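Local coordinates for protein probable Thioesterase (PDB 3HM0) that probably hydrolyses thioesters, as a tetrameric member of the hot-dog thioesterase superfamily, at residues L60-R65 against N109-K114; R65-F70 against V143-I148; F76-L81 against L90-R95. All coordinates share one frame; numbering follows the deposited sequence.

Contact 1 (L60-R65 against N109-K114); sequences LEFFER and NLLTIK
Phe62 and Leu111 meet crosswise, the leucine chain standing at about a right angle to the aromatic side chain and setting one methyl on its ring. That methyl, Leu111 CD1, lies 4.0 Å from the centroid of the Phe62 ring and 21° off the ring normal, a CH-pi contact made over the face. It is displaced toward the CD2-CE2 side, and Phe62 CE2 is 3.8 Å from Leu111 CD1. The first torsion of Phe62 (chi1 -67°) sets CG opposite the carbonyl carbon and swings the ring out from the helix toward the sheet, where Leu111 reaches its face.

Ile113, two residues on along the same strand, works closer to the helix backbone. Its CD1 comes within 3.5 Å of Phe62 O and 4.1 Å of Phe62 CB, while its second branch also turns to the carbonyl, with Ile113 CG2 3.9 Å from Phe62 O. The two hydrophobic residues thus divide the work: one covers the ring, the other packs beside Phe62 CB and the carbonyl. Within the helix, Phe62 CE1 stands 3.4 Å above the guanidinium plane of Arg65, near the rim of that group.

This is the packing of the hot-dog fold, in which a curved antiparallel sheet wraps a long helix. Ile131 of strand 124-133 also touches Phe62 and Phe63. Helix carboxylates serve the assembly instead: Glu61 forms a salt bridge with Arg58 of the second subunit, and Glu64 accepts from the backbone of Val45 and Ala46 there and from Tyr55 of the third subunit.

No hydrogen bond spans the two segments; van der Waals and CH-pi packing joins them, with the isoleucine branches lying on the Phe62 carbonyl, so shape rather than directional bonding sets the fit.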
loop_
_atom_site.group_PDB
_atom_site.type_symbol
_atom_site.label_atom_id
_atom_site.label_comp_id
_atom_site.label_asym_id
_atom_site.label_seq_id
_atom_site.Cartn_x
_atom_site.Cartn_y
_atom_site.Cartn_z
ATOM N N LEU A 60 -6.197 6.715 5.706
ATOM C CA LEU A 60 -7.267 5.714 5.741
ATOM C C LEU A 60 -6.808 4.369 6.339
ATOM O O LEU A 60 -7.619 3.640 6.897
ATOM C CB LEU A 60 -7.884 5.478 4.365
ATOM C CG LEU A 60 -8.899 6.447 3.747
ATOM C CD1 LEU A 60 -8.246 7.763 3.272
ATOM C CD2 LEU A 60 -9.579 5.729 2.573
ATOM N N GLU A 61 -5.521 4.042 6.214
ATOM C CA GLU A 61 -4.983 2.850 6.884
ATOM C C GLU A 61 -4.980 3.051 8.372
ATOM O O GLU A 61 -5.373 2.147 9.113
ATOM C CB GLU A 61 -3.584 2.464 6.362
ATOM C CG GLU A 61 -3.674 1.831 4.974
ATOM C CD GLU A 61 -2.378 1.268 4.501
ATOM O OE1 GLU A 61 -1.482 1.082 5.339
ATOM O OE2 GLU A 61 -2.262 1.014 3.289
ATOM N N PHE A 62 -4.562 4.241 8.803
ATOM C CA PHE A 62 -4.566 4.587 10.218
ATOM C C PHE A 62 -5.992 4.586 10.794
ATOM O O PHE A 62 -6.227 4.051 11.878
ATOM C CB PHE A 62 -3.860 5.929 10.460
ATOM C CG PHE A 62 -2.359 5.913 10.180
ATOM C CD1 PHE A 62 -1.526 4.966 10.762
ATOM C CD2 PHE A 62 -1.780 6.884 9.369
ATOM C CE1 PHE A 62 -0.160 4.956 10.514
ATOM C CE2 PHE A 62 -0.391 6.890 9.127
ATOM C CZ PHE A 62 0.409 5.910 9.694
ATOM N N PHE A 63 -6.954 5.150 10.061
ATOM C CA PHE A 63 -8.365 5.093 10.484
ATOM C C PHE A 63 -8.869 3.670 10.617
ATOM O O PHE A 63 -9.605 3.382 11.547
ATOM C CB PHE A 63 -9.279 5.845 9.508
ATOM C CG PHE A 63 -9.245 7.336 9.661
ATOM C CD1 PHE A 63 -9.401 7.928 10.925
ATOM C CD2 PHE A 63 -9.101 8.155 8.549
ATOM C CE1 PHE A 63 -9.398 9.327 11.087
ATOM C CE2 PHE A 63 -9.099 9.561 8.693
ATOM C CZ PHE A 63 -9.247 10.145 9.977
ATOM N N GLU A 64 -8.492 2.797 9.671
ATOM C CA GLU A 64 -8.806 1.365 9.731
ATOM C C GLU A 64 -8.247 0.689 11.013
ATOM O O GLU A 64 -8.945 -0.098 11.647
ATOM C CB GLU A 64 -8.320 0.647 8.468
ATOM C CG GLU A 64 -8.939 -0.738 8.202
ATOM C CD GLU A 64 -7.861 -1.820 8.060
ATOM O OE1 GLU A 64 -7.113 -1.818 7.057
ATOM O OE2 GLU A 64 -7.752 -2.684 8.971
ATOM N N ARG A 65 -7.010 1.018 11.393
ATOM C CA ARG A 65 -6.421 0.576 12.671
ATOM C C ARG A 65 -7.280 0.977 13.866
ATOM O O ARG A 65 -7.484 0.183 14.789
ATOM C CB ARG A 65 -4.983 1.115 12.858
ATOM C CG ARG A 65 -4.000 0.583 11.824
ATOM C CD ARG A 65 -2.552 0.849 12.200
ATOM N NE ARG A 65 -1.753 0.954 10.975
ATOM C CZ ARG A 65 -0.479 1.324 10.913
ATOM N NH1 ARG A 65 0.127 1.403 9.740
ATOM N NH2 ARG A 65 0.179 1.630 12.015
ATOM N N ASN A 109 6.335 11.159 13.397
ATOM C CA ASN A 109 5.284 11.632 14.314
ATOM C C ASN A 109 4.631 10.467 15.002
ATOM O O ASN A 109 4.496 9.388 14.415
ATOM C CB ASN A 109 4.163 12.377 13.603
ATOM C CG ASN A 109 4.486 13.831 13.324
ATOM O OD1 ASN A 109 3.653 14.533 12.733
ATOM N ND2 ASN A 109 5.695 14.296 13.716
ATOM N N LEU A 110 4.230 10.695 16.246
ATOM C CA LEU A 110 3.419 9.749 16.974
ATOM C C LEU A 110 1.977 10.216 16.897
ATOM O O LEU A 110 1.644 11.320 17.354
ATOM C CB LEU A 110 3.877 9.644 18.415
ATOM C CG LEU A 110 3.175 8.559 19.232
ATOM C CD1 LEU A 110 3.088 7.216 18.492
ATOM C CD2 LEU A 110 3.919 8.402 20.568
ATOM N N LEU A 111 1.131 9.381 16.290
ATOM C CA LEU A 111 -0.258 9.752 16.034
ATOM C C LEU A 111 -1.213 9.175 17.081
ATOM O O LEU A 111 -1.035 8.041 17.536
ATOM C CB LEU A 111 -0.703 9.333 14.612
ATOM C CG LEU A 111 0.056 9.828 13.365
ATOM C CD1 LEU A 111 -0.575 9.282 12.108
ATOM C CD2 LEU A 111 0.126 11.349 13.298
ATOM N N THR A 112 -2.205 9.980 17.459
ATOM C CA THR A 112 -3.331 9.555 18.283
ATOM C C THR A 112 -4.550 9.452 17.369
ATOM O O THR A 112 -4.885 10.412 16.655
ATOM C CB THR A 112 -3.605 10.577 19.405
ATOM O OG1 THR A 112 -2.398 10.816 20.132
ATOM C CG2 THR A 112 -4.688 10.099 20.348
ATOM N N ILE A 113 -5.173 8.275 17.366
ATOM C CA ILE A 113 -6.334 8.007 16.544
ATOM C C ILE A 113 -7.553 7.859 17.455
ATOM O O ILE A 113 -7.569 7.004 18.333
ATOM C CB ILE A 113 -6.151 6.726 15.680
ATOM C CG1 ILE A 113 -4.842 6.779 14.882
ATOM C CG2 ILE A 113 -7.349 6.522 14.728
ATOM C CD1 ILE A 113 -4.303 5.401 14.492
ATOM N N LYS A 114 -8.568 8.695 17.240
ATOM C CA LYS A 114 -9.771 8.680 18.072
ATOM C C LYS A 114 -10.986 8.158 17.313
ATOM O O LYS A 114 -11.322 8.638 16.235
ATOM C CB LYS A 114 -10.029 10.051 18.688
ATOM C CG LYS A 114 -8.895 10.480 19.597
ATOM C CD LYS A 114 -8.846 11.969 19.849
ATOM C CE LYS A 114 -9.543 12.334 21.148
ATOM N NZ LYS A 114 -8.828 11.759 22.346
#

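Contact 2 (R65-F70 against V143-I148); sequences RGRSEF and VEIALI
Arg67 reaches across from the helix to Ile145 with CD and NE, where the aliphatic chain passes into the guanidinium, and the closest packing of this contact is found there. The isoleucine methyl CD1 lies 3.6 Å from Arg67 NE, while Arg67 CD is 3.8 Å from the same Ile145 CD1. The methyl approaches the guanidinium at a slant, and the two side chains run obliquely past one another. A bend in the arginine at chi3 (-63°) turns NE and the guanidinium aside from the line of its CB-CG-CD chain, putting NE near Ile145 CD1.

The fit to Val143 is looser. Its CG1 stands 4.1 Å above the guanidinium plane, toward the rim of one face, and is 4.3 Å from Arg67 NH1. Behind these side chains the backbones stay well apart, with 10.0 Å between Arg67 CA and Val143 CA.

Here the central helix of the hot-dog fold faces strand 136-149 of the sheet that wraps it, and one long side chain bridges the gap. The buried guanidinium makes no hydrogen bond to either strand residue; its NH1 donates to Gln129 OE1 on strand 124-133. Met127 and Val94 pack on the arginine from neighbouring strands, and His56 of the third subunit touches it too.

Glu144, whose side chain is partly exposed, lies away from the helix. It takes no part in the helix packing, and its carboxylate instead forms a salt bridge with Arg124.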
loop_
_atom_site.group_PDB
_atom_site.type_symbol
_atom_site.label_atom_id
_atom_site.label_comp_id
_atom_site.label_asym_id
_atom_site.label_seq_id
_atom_site.Cartn_x
_atom_site.Cartn_y
_atom_site.Cartn_z
ATOM N N ARG A 65 -7.010 1.018 11.393
ATOM C CA ARG A 65 -6.421 0.576 12.671
ATOM C C ARG A 65 -7.280 0.977 13.866
ATOM O O ARG A 65 -7.484 0.183 14.789
ATOM C CB ARG A 65 -4.983 1.115 12.858
ATOM C CG ARG A 65 -4.000 0.583 11.824
ATOM C CD ARG A 65 -2.552 0.849 12.200
ATOM N NE ARG A 65 -1.753 0.954 10.975
ATOM C CZ ARG A 65 -0.479 1.324 10.913
ATOM N NH1 ARG A 65 0.127 1.403 9.740
ATOM N NH2 ARG A 65 0.179 1.630 12.015
ATOM N N GLY A 66 -7.781 2.209 13.839
ATOM C CA GLY A 66 -8.640 2.720 14.907
ATOM C C GLY A 66 -9.891 1.879 15.045
ATOM O O GLY A 66 -10.229 1.455 16.138
ATOM N N ARG A 67 -10.559 1.631 13.918
ATOM C CA ARG A 67 -11.788 0.857 13.874
ATOM C C ARG A 67 -11.545 -0.577 14.294
ATOM O O ARG A 67 -12.273 -1.084 15.121
ATOM C CB ARG A 67 -12.430 0.884 12.479
ATOM C CG ARG A 67 -12.688 2.296 11.965
ATOM C CD ARG A 67 -13.692 2.349 10.836
ATOM N NE ARG A 67 -13.224 1.631 9.659
ATOM C CZ ARG A 67 -12.453 2.167 8.723
ATOM N NH1 ARG A 67 -12.073 3.429 8.816
ATOM N NH2 ARG A 67 -12.055 1.433 7.682
ATOM N N SER A 68 -10.537 -1.236 13.731
ATOM C CA SER A 68 -10.208 -2.615 14.105
ATOM C C SER A 68 -9.906 -2.774 15.597
ATOM O O SER A 68 -10.230 -3.802 16.184
ATOM C CB SER A 68 -9.005 -3.127 13.314
ATOM O OG SER A 68 -9.320 -3.369 11.970
ATOM N N GLU A 69 -9.267 -1.769 16.187
ATOM C CA GLU A 69 -8.873 -1.832 17.581
ATOM C C GLU A 69 -10.078 -1.592 18.475
ATOM O O GLU A 69 -10.128 -2.082 19.612
ATOM C CB GLU A 69 -7.753 -0.831 17.916
ATOM C CG GLU A 69 -6.389 -1.123 17.271
ATOM C CD GLU A 69 -5.747 -2.436 17.712
ATOM O OE1 GLU A 69 -6.222 -3.046 18.682
ATOM O OE2 GLU A 69 -4.757 -2.871 17.082
ATOM N N PHE A 70 -11.037 -0.829 17.956
ATOM C CA PHE A 70 -12.324 -0.635 18.603
ATOM C C PHE A 70 -13.017 -1.995 18.644
ATOM O O PHE A 70 -13.413 -2.461 19.711
ATOM C CB PHE A 70 -13.145 0.375 17.796
ATOM C CG PHE A 70 -14.434 0.782 18.439
ATOM C CD1 PHE A 70 -14.518 1.976 19.152
ATOM C CD2 PHE A 70 -15.575 0.003 18.300
ATOM C CE1 PHE A 70 -15.720 2.384 19.740
ATOM C CE2 PHE A 70 -16.776 0.393 18.889
ATOM C CZ PHE A 70 -16.846 1.593 19.614
ATOM N N VAL A 143 -17.467 7.937 8.779
ATOM C CA VAL A 143 -17.403 6.689 8.054
ATOM C C VAL A 143 -18.699 5.941 8.258
ATOM O O VAL A 143 -19.211 5.868 9.375
ATOM C CB VAL A 143 -16.240 5.819 8.558
ATOM C CG1 VAL A 143 -15.884 4.823 7.526
ATOM C CG2 VAL A 143 -15.012 6.672 8.868
ATOM N N GLU A 144 -19.225 5.382 7.180
ATOM C CA GLU A 144 -20.358 4.472 7.249
ATOM C C GLU A 144 -19.932 3.028 6.938
ATOM O O GLU A 144 -19.382 2.744 5.870
ATOM C CB GLU A 144 -21.444 4.921 6.265
ATOM C CG GLU A 144 -22.790 4.242 6.485
ATOM C CD GLU A 144 -23.795 4.547 5.391
ATOM O OE1 GLU A 144 -24.008 5.751 5.070
ATOM O OE2 GLU A 144 -24.370 3.564 4.858
ATOM N N ILE A 145 -20.230 2.116 7.856
ATOM C CA ILE A 145 -19.816 0.713 7.749
ATOM C C ILE A 145 -21.002 -0.236 7.681
ATOM O O ILE A 145 -21.869 -0.198 8.542
ATOM C CB ILE A 145 -18.979 0.307 8.983
ATOM C CG1 ILE A 145 -17.989 1.418 9.386
ATOM C CG2 ILE A 145 -18.307 -1.034 8.767
ATOM C CD1 ILE A 145 -16.698 1.464 8.603
ATOM N N ALA A 146 -21.033 -1.084 6.663
ATOM C CA ALA A 146 -21.995 -2.179 6.572
ATOM C C ALA A 146 -21.321 -3.539 6.807
ATOM O O ALA A 146 -20.078 -3.647 6.843
ATOM C CB ALA A 146 -22.669 -2.176 5.211
ATOM N N LEU A 147 -22.148 -4.580 6.927
ATOM C CA LEU A 147 -21.699 -5.945 7.189
ATOM C C LEU A 147 -22.175 -6.848 6.065
ATOM O O LEU A 147 -23.372 -6.916 5.808
ATOM C CB LEU A 147 -22.262 -6.434 8.537
ATOM C CG LEU A 147 -21.787 -7.816 9.024
ATOM C CD1 LEU A 147 -20.275 -7.835 9.202
ATOM C CD2 LEU A 147 -22.495 -8.273 10.323
ATOM N N ILE A 148 -21.267 -7.526 5.374
ATOM C CA ILE A 148 -21.685 -8.354 4.246
ATOM C C ILE A 148 -21.096 -9.749 4.286
ATOM O O ILE A 148 -20.075 -9.980 4.933
ATOM C CB ILE A 148 -21.325 -7.723 2.882
ATOM C CG1 ILE A 148 -19.804 -7.634 2.700
ATOM C CG2 ILE A 148 -21.998 -6.379 2.706
ATOM C CD1 ILE A 148 -19.368 -7.454 1.248
#

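Contact 3 (F76-L81 against L90-R95); sequences FNNTLL and LFFVVR
With CG opposite the carbonyl carbon in both Leu81 (chi1 -57°) and Phe92 (chi1 -75°), the leucine's CD1 and the outer part of the phenylalanine ring are brought together. Leu81 CD1 lies 3.6 Å from Phe92 CE2, approaching the ring at a slant. Asn78 comes to the ring differently: its OD1 sits at the edge, close to the ring plane and 4.0 Å from Phe92 CD2, with amide and ring planes turned 79° apart. A water lies between Asn78 OD1 and Phe92 N, though its leg to OD1 is unusually short and doubtful in length.

The backbones meet at the other end of the contact. Leu90 N donates to Leu81 O over 2.8 Å, but the bond is bent, and the donor lies well above the carbonyl plane. Beside it, a second water donates to Asn78 O and Leu90 O, bridging two carbonyls.

In this hot-dog fold the short helix 78-83 follows the central helix and is followed, after a loop, by strand 90-101, outermost in the sheet within this chain. Asn77 is the N-cap of helix 78-83: Asn77 OD1 accepts from Leu80 N at 2.6 Å, nearly in line with its C=O bond. Phe92 also touches Leu71 of helix 58-72 and meets the ring of Phe125. At the far end of the segment, Arg95 hydrogen-bonds to the third subunit, while Thr79 OG1 is bonded to Asp108 of the second.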
loop_
_atom_site.group_PDB
_atom_site.type_symbol
_atom_site.label_atom_id
_atom_site.label_comp_id
_atom_site.label_asym_id
_atom_site.label_seq_id
_atom_site.Cartn_x
_atom_site.Cartn_y
_atom_site.Cartn_z
ATOM N N PHE A 76 -15.583 -8.887 18.709
ATOM C CA PHE A 76 -15.748 -9.514 17.387
ATOM C C PHE A 76 -14.693 -9.094 16.347
ATOM O O PHE A 76 -14.981 -8.250 15.474
ATOM C CB PHE A 76 -17.173 -9.286 16.856
ATOM N N ASN A 77 -13.491 -9.681 16.416
ATOM C CA ASN A 77 -12.440 -9.320 15.456
ATOM C C ASN A 77 -12.716 -9.773 14.009
ATOM O O ASN A 77 -13.712 -10.461 13.745
ATOM C CB ASN A 77 -11.043 -9.746 15.941
ATOM C CG ASN A 77 -10.706 -11.210 15.641
ATOM O OD1 ASN A 77 -11.447 -11.950 14.983
ATOM N ND2 ASN A 77 -9.553 -11.625 16.134
ATOM N N ASN A 78 -11.841 -9.396 13.083
ATOM C CA ASN A 78 -12.069 -9.670 11.666
ATOM C C ASN A 78 -11.956 -11.152 11.322
ATOM O O ASN A 78 -12.634 -11.648 10.420
ATOM C CB ASN A 78 -11.136 -8.827 10.773
ATOM C CG ASN A 78 -11.533 -7.348 10.724
ATOM O OD1 ASN A 78 -12.696 -7.004 10.503
ATOM N ND2 ASN A 78 -10.555 -6.470 10.929
ATOM N N THR A 79 -11.097 -11.852 12.060
ATOM C CA THR A 79 -10.941 -13.300 11.946
ATOM C C THR A 79 -12.197 -14.042 12.428
ATOM O O THR A 79 -12.599 -15.031 11.812
ATOM C CB THR A 79 -9.725 -13.795 12.742
ATOM O OG1 THR A 79 -8.623 -12.899 12.533
ATOM C CG2 THR A 79 -9.341 -15.200 12.299
ATOM N N LEU A 80 -12.812 -13.559 13.509
ATOM C CA LEU A 80 -14.008 -14.199 14.053
ATOM C C LEU A 80 -15.178 -14.110 13.088
ATOM O O LEU A 80 -15.772 -15.136 12.730
ATOM C CB LEU A 80 -14.388 -13.581 15.388
ATOM C CG LEU A 80 -15.093 -14.508 16.377
ATOM C CD1 LEU A 80 -14.060 -15.340 17.155
ATOM C CD2 LEU A 80 -15.941 -13.662 17.322
ATOM N N LEU A 81 -15.473 -12.888 12.642
ATOM C CA LEU A 81 -16.476 -12.647 11.604
ATOM C C LEU A 81 -16.198 -13.397 10.295
ATOM O O LEU A 81 -17.130 -13.927 9.663
ATOM C CB LEU A 81 -16.598 -11.153 11.322
ATOM C CG LEU A 81 -16.952 -10.326 12.563
ATOM C CD1 LEU A 81 -16.577 -8.868 12.357
ATOM C CD2 LEU A 81 -18.421 -10.477 12.933
ATOM N N LEU A 90 -18.364 -13.312 7.262
ATOM C CA LEU A 90 -18.897 -11.958 7.318
ATOM C C LEU A 90 -17.773 -10.952 7.340
ATOM O O LEU A 90 -16.762 -11.182 7.985
ATOM C CB LEU A 90 -19.812 -11.773 8.547
ATOM C CG LEU A 90 -21.123 -12.578 8.533
ATOM C CD1 LEU A 90 -21.821 -12.573 9.897
ATOM C CD2 LEU A 90 -22.068 -12.103 7.405
ATOM N N PHE A 91 -17.951 -9.843 6.630
ATOM C CA PHE A 91 -16.909 -8.834 6.515
ATOM C C PHE A 91 -17.521 -7.466 6.654
ATOM O O PHE A 91 -18.601 -7.213 6.151
ATOM C CB PHE A 91 -16.185 -8.899 5.159
ATOM C CG PHE A 91 -15.601 -10.250 4.815
ATOM C CD1 PHE A 91 -14.295 -10.573 5.176
ATOM C CD2 PHE A 91 -16.346 -11.178 4.103
ATOM C CE1 PHE A 91 -13.734 -11.817 4.849
ATOM C CE2 PHE A 91 -15.813 -12.426 3.770
ATOM C CZ PHE A 91 -14.498 -12.750 4.143
ATOM N N PHE A 92 -16.823 -6.581 7.352
ATOM C CA PHE A 92 -17.158 -5.174 7.329
ATOM C C PHE A 92 -16.832 -4.561 5.966
ATOM O O PHE A 92 -15.963 -5.063 5.231
ATOM C CB PHE A 92 -16.435 -4.443 8.435
ATOM C CG PHE A 92 -17.020 -4.685 9.778
ATOM C CD1 PHE A 92 -18.377 -4.473 10.011
ATOM C CD2 PHE A 92 -16.225 -5.119 10.826
ATOM C CE1 PHE A 92 -18.923 -4.686 11.267
ATOM C CE2 PHE A 92 -16.768 -5.322 12.093
ATOM C CZ PHE A 92 -18.107 -5.108 12.315
ATOM N N VAL A 93 -17.577 -3.517 5.606
ATOM C CA VAL A 93 -17.344 -2.802 4.359
ATOM C C VAL A 93 -17.628 -1.340 4.608
ATOM O O VAL A 93 -18.646 -0.980 5.220
ATOM C CB VAL A 93 -18.252 -3.295 3.213
ATOM C CG1 VAL A 93 -17.960 -2.529 1.914
ATOM C CG2 VAL A 93 -18.046 -4.777 2.974
ATOM N N VAL A 94 -16.703 -0.505 4.153
ATOM C CA VAL A 94 -16.924 0.922 4.110
ATOM C C VAL A 94 -17.904 1.215 2.981
ATOM O O VAL A 94 -17.692 0.838 1.821
ATOM C CB VAL A 94 -15.622 1.713 3.935
ATOM C CG1 VAL A 94 -15.895 3.191 4.117
ATOM C CG2 VAL A 94 -14.581 1.248 4.959
ATOM N N ARG A 95 -18.995 1.873 3.351
ATOM C CA ARG A 95 -20.008 2.260 2.396
ATOM C C ARG A 95 -19.837 3.704 1.942
ATOM O O ARG A 95 -19.924 4.017 0.750
ATOM C CB ARG A 95 -21.372 2.051 3.023
ATOM C CG ARG A 95 -21.858 0.642 2.904
ATOM C CD ARG A 95 -22.294 0.368 1.498
ATOM N NE ARG A 95 -22.468 -1.064 1.335
ATOM C CZ ARG A 95 -21.641 -1.842 0.653
ATOM N NH1 ARG A 95 -20.580 -1.324 0.035
ATOM N NH2 ARG A 95 -21.896 -3.137 0.577
HETATM O O HOH W 1 -14.204 -7.534 8.659
HETATM O O HOH W 2 -14.132 -10.224 8.789
#

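In the fold
Contacts 1 and 2 follow one another along helix 58-72, sharing Arg65, with centres about 13 Å apart; they reach strands 110-120 and 136-149 of the same antiparallel sheet. Their segments alternate along the chain, so the helix is tied to two strands that come later in the sequence. Contact 3 is nested inside the loops closed by both others. It lies about 8 Å, centre to centre, from contact 2, where strands 136-149 and 90-101 are neighbours, but about 19 Å between centres from contact 1, across the chain's centre. Together they hold the two successive helices against the sheet of the hot-dog fold, and all three border the second subunit.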